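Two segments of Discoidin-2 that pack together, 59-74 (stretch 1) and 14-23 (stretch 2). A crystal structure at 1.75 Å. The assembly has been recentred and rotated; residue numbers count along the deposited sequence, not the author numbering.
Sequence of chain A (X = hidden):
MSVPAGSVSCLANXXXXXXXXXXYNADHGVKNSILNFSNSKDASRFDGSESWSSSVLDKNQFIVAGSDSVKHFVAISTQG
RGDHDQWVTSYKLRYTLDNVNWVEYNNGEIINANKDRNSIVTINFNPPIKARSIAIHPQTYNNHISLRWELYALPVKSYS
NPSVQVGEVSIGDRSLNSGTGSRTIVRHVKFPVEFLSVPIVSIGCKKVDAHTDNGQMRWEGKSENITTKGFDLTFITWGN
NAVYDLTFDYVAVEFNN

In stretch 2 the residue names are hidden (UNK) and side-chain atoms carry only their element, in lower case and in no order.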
ATOM      1  N   LYS A  59       0.719  16.679  30.725  1.00  6.67           N
ATOM      2  CA  LYS A  59      -0.280  16.767  29.639  1.00  7.36           C
ATOM      3  C   LYS A  59       0.311  16.564  28.247  1.00  7.42           C
ATOM      4  O   LYS A  59      -0.367  16.817  27.229  1.00  8.70           O
ATOM      5  CB  LYS A  59      -0.994  18.121  29.703  1.00  7.97           C
ATOM      6  CG  LYS A  59      -1.745  18.311  30.977  1.00  9.05           C
ATOM      7  CD  LYS A  59      -2.411  19.687  31.017  1.00 13.46           C
ATOM      8  CE  LYS A  59      -1.430  20.759  31.562  1.00 17.68           C
ATOM      9  NZ  LYS A  59      -2.062  22.094  31.432  1.00 24.06           N
ATOM     10  N   ASN A  60       1.538  16.037  28.208  1.00  7.07           N
ATOM     11  CA  ASN A  60       2.321  15.880  26.970  1.00  7.48           C
ATOM     12  C   ASN A  60       2.544  14.431  26.523  1.00  6.55           C
ATOM     13  O   ASN A  60       3.342  14.182  25.602  1.00  6.58           O
ATOM     14  CB  ASN A  60       3.689  16.530  27.204  1.00  8.41           C
ATOM     15  CG  ASN A  60       3.548  17.991  27.561  1.00 10.43           C
ATOM     16  OD1 ASN A  60       2.820  18.720  26.886  1.00 13.07           O
ATOM     17  ND2 ASN A  60       4.196  18.409  28.642  1.00 11.31           N
ATOM     18  N   GLN A  61       1.901  13.482  27.200  1.00  5.25           N
ATOM     19  CA  GLN A  61       2.093  12.061  26.861  1.00  5.37           C
ATOM     20  C   GLN A  61       1.157  11.679  25.717  1.00  5.19           C
ATOM     21  O   GLN A  61       0.174  12.366  25.457  1.00  4.68           O
ATOM     22  CB  GLN A  61       1.806  11.174  28.083  1.00  4.15           C
ATOM     23  CG  GLN A  61       2.677  11.573  29.287  1.00  4.12           C
ATOM     24  CD  GLN A  61       4.150  11.529  28.934  1.00  4.58           C
ATOM     25  OE1 GLN A  61       4.687  10.480  28.524  1.00  5.10           O
ATOM     26  NE2 GLN A  61       4.818  12.676  29.057  1.00  7.19           N
ATOM     27  N   PHE A  62       1.465  10.582  25.032  1.00  4.96           N
ATOM     28  CA  PHE A  62       0.648  10.177  23.886  1.00  4.95           C
ATOM     29  C   PHE A  62       0.996   8.774  23.477  1.00  5.49           C
ATOM     30  O   PHE A  62       2.051   8.269  23.848  1.00  5.54           O
ATOM     31  CB  PHE A  62       0.891  11.110  22.656  1.00  5.37           C
ATOM     32  CG  PHE A  62       2.363  11.243  22.276  1.00  4.40           C
ATOM     33  CD1 PHE A  62       2.992  10.242  21.539  1.00  5.73           C
ATOM     34  CD2 PHE A  62       3.080  12.379  22.636  1.00  4.90           C
ATOM     35  CE1 PHE A  62       4.371  10.349  21.202  1.00  7.01           C
ATOM     36  CE2 PHE A  62       4.441  12.524  22.309  1.00  6.60           C
ATOM     37  CZ  PHE A  62       5.097  11.482  21.601  1.00  7.43           C
ATOM     38  N   ILE A  63       0.121   8.178  22.668  1.00  4.62           N
ATOM     39  CA  ILE A  63       0.530   7.067  21.804  1.00  5.07           C
ATOM     40  C   ILE A  63       0.187   7.488  20.384  1.00  5.17           C
ATOM     41  O   ILE A  63      -0.933   7.948  20.120  1.00  4.95           O
ATOM     42  CB  ILE A  63      -0.191   5.736  22.111  1.00  4.59           C
ATOM     43  CG1 ILE A  63      -0.088   5.350  23.592  1.00  5.32           C
ATOM     44  CG2 ILE A  63       0.368   4.597  21.194  1.00  5.81           C
ATOM     45  CD1 ILE A  63      -0.935   4.132  23.929  1.00  5.82           C
ATOM     46  N   VAL A  64       1.153   7.329  19.488  1.00  5.90           N
ATOM     47  CA  VAL A  64       0.944   7.505  18.055  1.00  6.00           C
ATOM     48  C   VAL A  64       0.711   6.128  17.456  1.00  6.31           C
ATOM     49  O   VAL A  64       1.438   5.186  17.785  1.00  6.09           O
ATOM     50  CB  VAL A  64       2.186   8.103  17.354  1.00  6.89           C
ATOM     51  CG1 VAL A  64       1.890   8.314  15.861  1.00  8.50           C
ATOM     52  CG2 VAL A  64       2.608   9.392  18.024  1.00  9.35           C
ATOM     53  N   ALA A  65      -0.311   6.028  16.607  1.00  5.43           N
ATOM     54  CA  ALA A  65      -0.608   4.812  15.842  1.00  6.23           C
ATOM     55  C   ALA A  65      -0.476   5.149  14.370  1.00  7.33           C
ATOM     56  O   ALA A  65      -1.060   6.143  13.908  1.00  8.02           O
ATOM     57  CB  ALA A  65      -1.994   4.342  16.159  1.00  5.71           C
ATOM     58  N   GLY A  66       0.298   4.359  13.628  1.00  6.73           N
ATOM     59  CA  GLY A  66       0.531   4.725  12.245  1.00  7.06           C
ATOM     60  C   GLY A  66       0.712   3.554  11.304  1.00  7.34           C
ATOM     61  O   GLY A  66       1.030   2.425  11.729  1.00  6.52           O
ATOM     62  N   SER A  67       0.509   3.847  10.025  1.00  7.66           N
ATOM     63  CA  SER A  67       0.944   2.984   8.940  1.00  9.03           C
ATOM     64  C   SER A  67       0.846   3.803   7.647  1.00  9.13           C
ATOM     65  O   SER A  67       0.273   4.894   7.644  1.00  9.25           O
ATOM     66  CB  SER A  67       0.096   1.710   8.881  1.00  8.50           C
ATOM     67  OG  SER A  67      -1.153   1.948   8.254  1.00  9.30           O
ATOM     68  N   ASP A  68       1.418   3.279   6.557  1.00 10.50           N
ATOM     69  CA  ASP A  68       1.396   3.972   5.243  1.00 11.51           C
ATOM     70  C   ASP A  68       0.039   4.172   4.597  1.00 12.15           C
ATOM     71  O   ASP A  68      -0.106   5.034   3.724  1.00 12.61           O
ATOM     72  CB  ASP A  68       2.193   3.154   4.222  0.50 11.66           C
ATOM     73  CG  ASP A  68       3.617   3.022   4.594  0.50 13.95           C
ATOM     74  OD1 ASP A  68       4.165   4.020   5.091  0.50 15.95           O
ATOM     75  OD2 ASP A  68       4.185   1.919   4.392  0.50 18.06           O
ATOM     76  N   SER A  69      -0.929   3.336   4.948  1.00 11.82           N
ATOM     77  CA  SER A  69      -2.209   3.363   4.243  1.00 12.41           C
ATOM     78  C   SER A  69      -3.055   4.523   4.731  1.00 11.97           C
ATOM     79  O   SER A  69      -2.959   4.941   5.893  1.00 11.23           O
ATOM     80  CB  SER A  69      -2.962   2.057   4.424  1.00 12.97           C
ATOM     81  OG  SER A  69      -3.244   1.858   5.791  1.00 16.96           O
ATOM     82  N   VAL A  70      -3.859   5.064   3.835  1.00 11.71           N
ATOM     83  CA  VAL A  70      -4.836   6.065   4.230  1.00 12.43           C
ATOM     84  C   VAL A  70      -5.970   5.306   4.892  1.00 12.87           C
ATOM     85  O   VAL A  70      -6.599   4.447   4.275  1.00 13.66           O
ATOM     86  CB  VAL A  70      -5.384   6.862   3.027  1.00 12.88           C
ATOM     87  CG1 VAL A  70      -6.527   7.759   3.483  1.00 13.02           C
ATOM     88  CG2 VAL A  70      -4.258   7.667   2.356  1.00 13.74           C
ATOM     89  N   LYS A  71      -6.207   5.593   6.166  1.00 12.02           N
ATOM     90  CA  LYS A  71      -7.288   4.937   6.900  1.00 11.37           C
ATOM     91  C   LYS A  71      -8.428   5.924   7.044  1.00  9.86           C
ATOM     92  O   LYS A  71      -8.211   7.132   7.078  1.00  9.48           O
ATOM     93  CB  LYS A  71      -6.810   4.469   8.259  1.00 11.67           C
ATOM     94  CG  LYS A  71      -5.890   3.241   8.087  1.00 14.38           C
ATOM     95  CD  LYS A  71      -4.782   3.118   9.066  1.00 15.86           C
ATOM     96  CE  LYS A  71      -3.895   4.344   9.172  1.00 10.41           C
ATOM     97  NZ  LYS A  71      -2.586   4.189   8.491  1.00  7.41           N
ATOM     98  N   HIS A  72      -9.638   5.390   7.105  1.00  9.95           N
ATOM     99  CA  HIS A  72     -10.816   6.167   7.423  1.00 10.34           C
ATOM    100  C   HIS A  72     -11.267   5.691   8.793  1.00  9.48           C
ATOM    101  O   HIS A  72     -11.944   4.659   8.903  1.00  9.22           O
ATOM    102  CB  HIS A  72     -11.893   5.935   6.362  1.00 11.76           C
ATOM    103  CG  HIS A  72     -11.576   6.593   5.055  1.00 15.11           C
ATOM    104  ND1 HIS A  72     -10.800   5.994   4.092  1.00 19.52           N
ATOM    105  CD2 HIS A  72     -11.875   7.828   4.586  1.00 20.51           C
ATOM    106  CE1 HIS A  72     -10.658   6.815   3.067  1.00 19.40           C
ATOM    107  NE2 HIS A  72     -11.294   7.939   3.345  1.00 21.57           N
ATOM    108  N   PHE A  73     -10.848   6.416   9.836  1.00  9.20           N
ATOM    109  CA  PHE A  73     -11.173   6.016  11.193  1.00  8.49           C
ATOM    110  C   PHE A  73     -12.592   6.413  11.534  1.00  9.04           C
ATOM    111  O   PHE A  73     -12.939   7.595  11.430  1.00 10.77           O
ATOM    112  CB  PHE A  73     -10.214   6.666  12.186  1.00  8.46           C
ATOM    113  CG  PHE A  73      -8.808   6.108  12.122  1.00  7.32           C
ATOM    114  CD1 PHE A  73      -8.541   4.818  12.568  1.00  5.59           C
ATOM    115  CD2 PHE A  73      -7.759   6.888  11.641  1.00  8.47           C
ATOM    116  CE1 PHE A  73      -7.200   4.302  12.525  1.00  6.53           C
ATOM    117  CE2 PHE A  73      -6.429   6.413  11.597  1.00  7.21           C
ATOM    118  CZ  PHE A  73      -6.156   5.099  12.035  1.00  6.55           C
ATOM    119  N   VAL A  74     -13.390   5.430  11.944  1.00  8.83           N
ATOM    120  CA  VAL A  74     -14.806   5.660  12.270  1.00  8.61           C
ATOM    121  C   VAL A  74     -15.080   5.752  13.774  1.00  8.52           C
ATOM    122  O   VAL A  74     -16.104   6.304  14.195  1.00  7.96           O
ATOM    123  CB  VAL A  74     -15.745   4.580  11.619  1.00  8.47           C
ATOM    124  CG1 VAL A  74     -15.616   4.621  10.113  1.00 11.63           C
ATOM    125  CG2 VAL A  74     -15.464   3.153  12.173  1.00 10.30           C
ATOM    126  N   UNK A  14      -3.388  -6.190  14.237  1.00  7.42           N
ATOM    127  CA  UNK A  14      -1.968  -5.839  14.106  1.00  7.75           C
ATOM    128  C   UNK A  14      -1.700  -4.989  12.842  1.00  8.04           C
ATOM    129  O   UNK A  14      -0.757  -5.222  12.097  1.00  8.35           O
ATOM    130  c   UNK A  14      -1.067  -7.117  14.153  1.00  7.99           C
ATOM    131  N   UNK A  15      -2.573  -4.020  12.587  1.00  7.24           N
ATOM    132  CA  UNK A  15      -2.461  -3.203  11.374  1.00  7.10           C
ATOM    133  C   UNK A  15      -1.678  -1.903  11.570  1.00  7.96           C
ATOM    134  O   UNK A  15      -1.326  -1.237  10.584  1.00  9.28           O
ATOM    135  c   UNK A  15      -3.864  -4.838   9.155  1.00  8.16           C
ATOM    136  c   UNK A  15      -3.844  -2.890  10.797  1.00  6.57           C
ATOM    137  c   UNK A  15      -4.633  -4.113  10.291  1.00  7.65           C
ATOM    138  c   UNK A  15      -6.024  -3.717   9.831  1.00  6.69           C
ATOM    139  N   UNK A  16      -1.455  -1.505  12.820  1.00  6.79           N
ATOM    140  CA  UNK A  16      -0.830  -0.215  13.085  1.00  7.20           C
ATOM    141  C   UNK A  16       0.406  -0.380  13.963  1.00  8.11           C
ATOM    142  O   UNK A  16       0.415  -1.217  14.854  1.00 10.35           O
ATOM    143  c   UNK A  16      -1.823   0.736  13.773  1.00  7.77           C
ATOM    144  c   UNK A  16      -3.064   1.052  12.943  1.00  7.62           C
ATOM    145  c   UNK A  16      -4.058   1.817  13.794  1.00  8.28           C
ATOM    146  c   UNK A  16      -2.670   1.856  11.674  1.00 10.41           C
ATOM    147  N   UNK A  17       1.446   0.392  13.680  1.00  8.04           N
ATOM    148  CA  UNK A  17       2.611   0.492  14.549  1.00  7.86           C
ATOM    149  C   UNK A  17       2.211   1.461  15.681  1.00  7.82           C
ATOM    150  O   UNK A  17       1.527   2.462  15.416  1.00  7.33           O
ATOM    151  c   UNK A  17       4.224   0.364  12.540  1.00 14.07           C
ATOM    152  c   UNK A  17       3.789   1.133  13.806  1.00  9.80           C
ATOM    153  n   UNK A  17       4.692  -0.864  12.739  1.00 11.48           N
ATOM    154  o   UNK A  17       4.177   0.897  11.394  1.00 20.10           O
ATOM    155  N   UNK A  18       2.622   1.168  16.913  1.00  6.51           N
ATOM    156  CA  UNK A  18       2.350   2.079  18.053  1.00  6.60           C
ATOM    157  C   UNK A  18       3.659   2.615  18.611  1.00  6.66           C
ATOM    158  O   UNK A  18       4.662   1.883  18.715  1.00  6.86           O
ATOM    159  c   UNK A  18      -0.627   1.884  18.193  1.00 11.07           C
ATOM    160  c   UNK A  18       1.596   1.347  19.176  1.00  6.86           C
ATOM    161  c   UNK A  18       0.180   0.824  18.896  1.00 11.80           C
ATOM    162  c   UNK A  18      -0.484   0.421  20.221  1.00 12.62           C
ATOM    163  N   UNK A  19       3.642   3.880  18.997  1.00  5.90           N
ATOM    164  CA  UNK A  19       4.786   4.494  19.650  1.00  6.53           C
ATOM    165  C   UNK A  19       4.299   5.387  20.777  1.00  6.17           C
ATOM    166  O   UNK A  19       3.637   6.403  20.532  1.00  7.20           O
ATOM    167  c   UNK A  19       7.007   9.165  18.497  1.00 11.32           C
ATOM    168  c   UNK A  19       6.797   6.002  19.311  1.00  8.38           C
ATOM    169  n   UNK A  19       6.982   7.999  17.843  1.00 11.38           N
ATOM    170  n   UNK A  19       6.414  10.237  17.971  1.00 10.41           N
ATOM    171  c   UNK A  19       7.625   6.760  18.288  1.00 11.78           C
ATOM    172  c   UNK A  19       5.559   5.355  18.655  1.00  6.76           C
ATOM    173  n   UNK A  19       7.596   9.269  19.675  1.00 10.48           N
ATOM    174  N   UNK A  20       4.653   5.048  22.006  1.00  6.67           N
ATOM    175  CA  UNK A  20       4.324   5.929  23.135  1.00  5.70           C
ATOM    176  C   UNK A  20       5.394   7.013  23.352  1.00  6.26           C
ATOM    177  O   UNK A  20       6.568   6.879  22.944  1.00  5.67           O
ATOM    178  c   UNK A  20       4.177   5.103  24.430  1.00  5.79           C
ATOM    179  o   UNK A  20       5.386   4.368  24.654  1.00  5.87           O
ATOM    180  N   UNK A  21       4.981   8.069  24.055  1.00  5.88           N
ATOM    181  CA  UNK A  21       5.863   9.148  24.466  1.00  5.51           C
ATOM    182  C   UNK A  21       6.883   8.577  25.487  1.00  6.33           C
ATOM    183  O   UNK A  21       8.098   8.687  25.299  1.00  5.98           O
ATOM    184  c   UNK A  21       5.016  10.254  25.096  1.00  5.73           C
ATOM    185  o   UNK A  21       4.103   9.685  25.998  1.00  5.45           O
ATOM    186  N   UNK A  22       6.374   7.985  26.575  1.00  5.39           N
ATOM    187  CA  UNK A  22       7.214   7.326  27.584  1.00  4.91           C
ATOM    188  C   UNK A  22       6.426   6.113  28.094  1.00  5.27           C
ATOM    189  O   UNK A  22       5.184   6.054  27.924  1.00  4.66           O
ATOM    190  c   UNK A  22       8.255   9.566  28.319  1.00  6.30           C
ATOM    191  c   UNK A  22       7.562   8.255  28.795  1.00  4.94           C
ATOM    192  o   UNK A  22       6.362   8.570  29.535  1.00  5.16           O
ATOM    193  N   UNK A  23       7.155   5.182  28.716  1.00  5.34           N
ATOM    194  CA  UNK A  23       6.585   3.951  29.306  1.00  4.88           C
ATOM    195  C   UNK A  23       7.109   3.881  30.731  1.00  5.42           C
ATOM    196  O   UNK A  23       8.307   4.060  30.960  1.00  4.78           O
ATOM    197  c   UNK A  23       7.122   2.703  28.603  1.00  4.58           C
ATOM    198  c   UNK A  23       6.549   2.499  27.218  1.00  5.69           C
ATOM    199  o   UNK A  23       5.469   3.073  26.898  1.00  5.12           O
ATOM    200  o   UNK A  23       7.184   1.718  26.458  1.00  5.72           O
TER

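Position 14 carries a single side-chain carbon, a lone CB out of reach of stretch 1, so it is alanine, A14. Position 15 has four carbons forked at the second, which stay 6.1 Å or more from stretch 1; its backbone oxygen touches S67 instead. The fork marks leucine, and L15 O lies 3.7 Å from S67 CB.

Position 16 has the same forked four carbons, packed against A65, K71 and the edge of the F73 ring: again leucine. L16 CD1 lies 4.0 Å from A65 CB and 4.2 Å from F73 CE1, while L16 CD2 sits 3.6 Å from K71 CD. One leucine thus touches both strands of stretch 1, across the corner at D68 and S69.

At position 17 two carbons end in one oxygen and one nitrogen, and the backbone pairs with G66; an amide of this length is asparagine. N17 N to G66 O is 2.8 Å and G66 N to N17 O 2.9 Å.

Position 18 repeats the forked four carbons, sharing a sheet face with I63 and A65 and touching both: leucine. L18 CD2 is 3.5 Å from A65 CB, and L18 CB is 4.0 Å from I63 CG2.

Position 19 runs three carbons, a nitrogen, then a carbon bearing two more nitrogens; it lies on the other face, beside V64, and reaches the edge of the F62 ring. This is arginine. R19 NH1 is 3.7 Å from F62 CE1, and the backbone bonds R19 N to V64 O and V64 N to R19 O are each 2.8 Å.

Position 20 has one carbon and one oxygen and pairs with I63: serine. The CA atoms of S20 and I63 are 4.2 Å apart, and the hydroxyl serves its own stretch.

Position 21 is built alike, its carbon over the F62 ring face and its oxygen bonded to F62 and Q61, so also serine. S21 CB is 3.6 Å from the ring centroid; S21 OG accepts from F62 N at 2.9 Å and donates to Q61 OE1 at 2.7 Å.

Position 22 has a carbon bearing one oxygen and one carbon, the oxygen bonded to Q61, hence threonine; T22 OG1 donates to the same Q61 OE1 at 2.7 Å. Position 23, two carbons ending in two oxygens, makes no contact with stretch 1 and is aspartate. D23 OD1 accepts from S20 OG at 2.6 Å.

Backbone bonds set the antiparallel register; L16 CD1 and L18 CD2 both pack on A65 CB, and G66 adds no side chain. Past the strand, a serine hydroxyl takes over as acceptor for F62 N, and Q61 gathers two hydroxyls.

Stretch 2, residues 14-23: ALLNLRSSTD
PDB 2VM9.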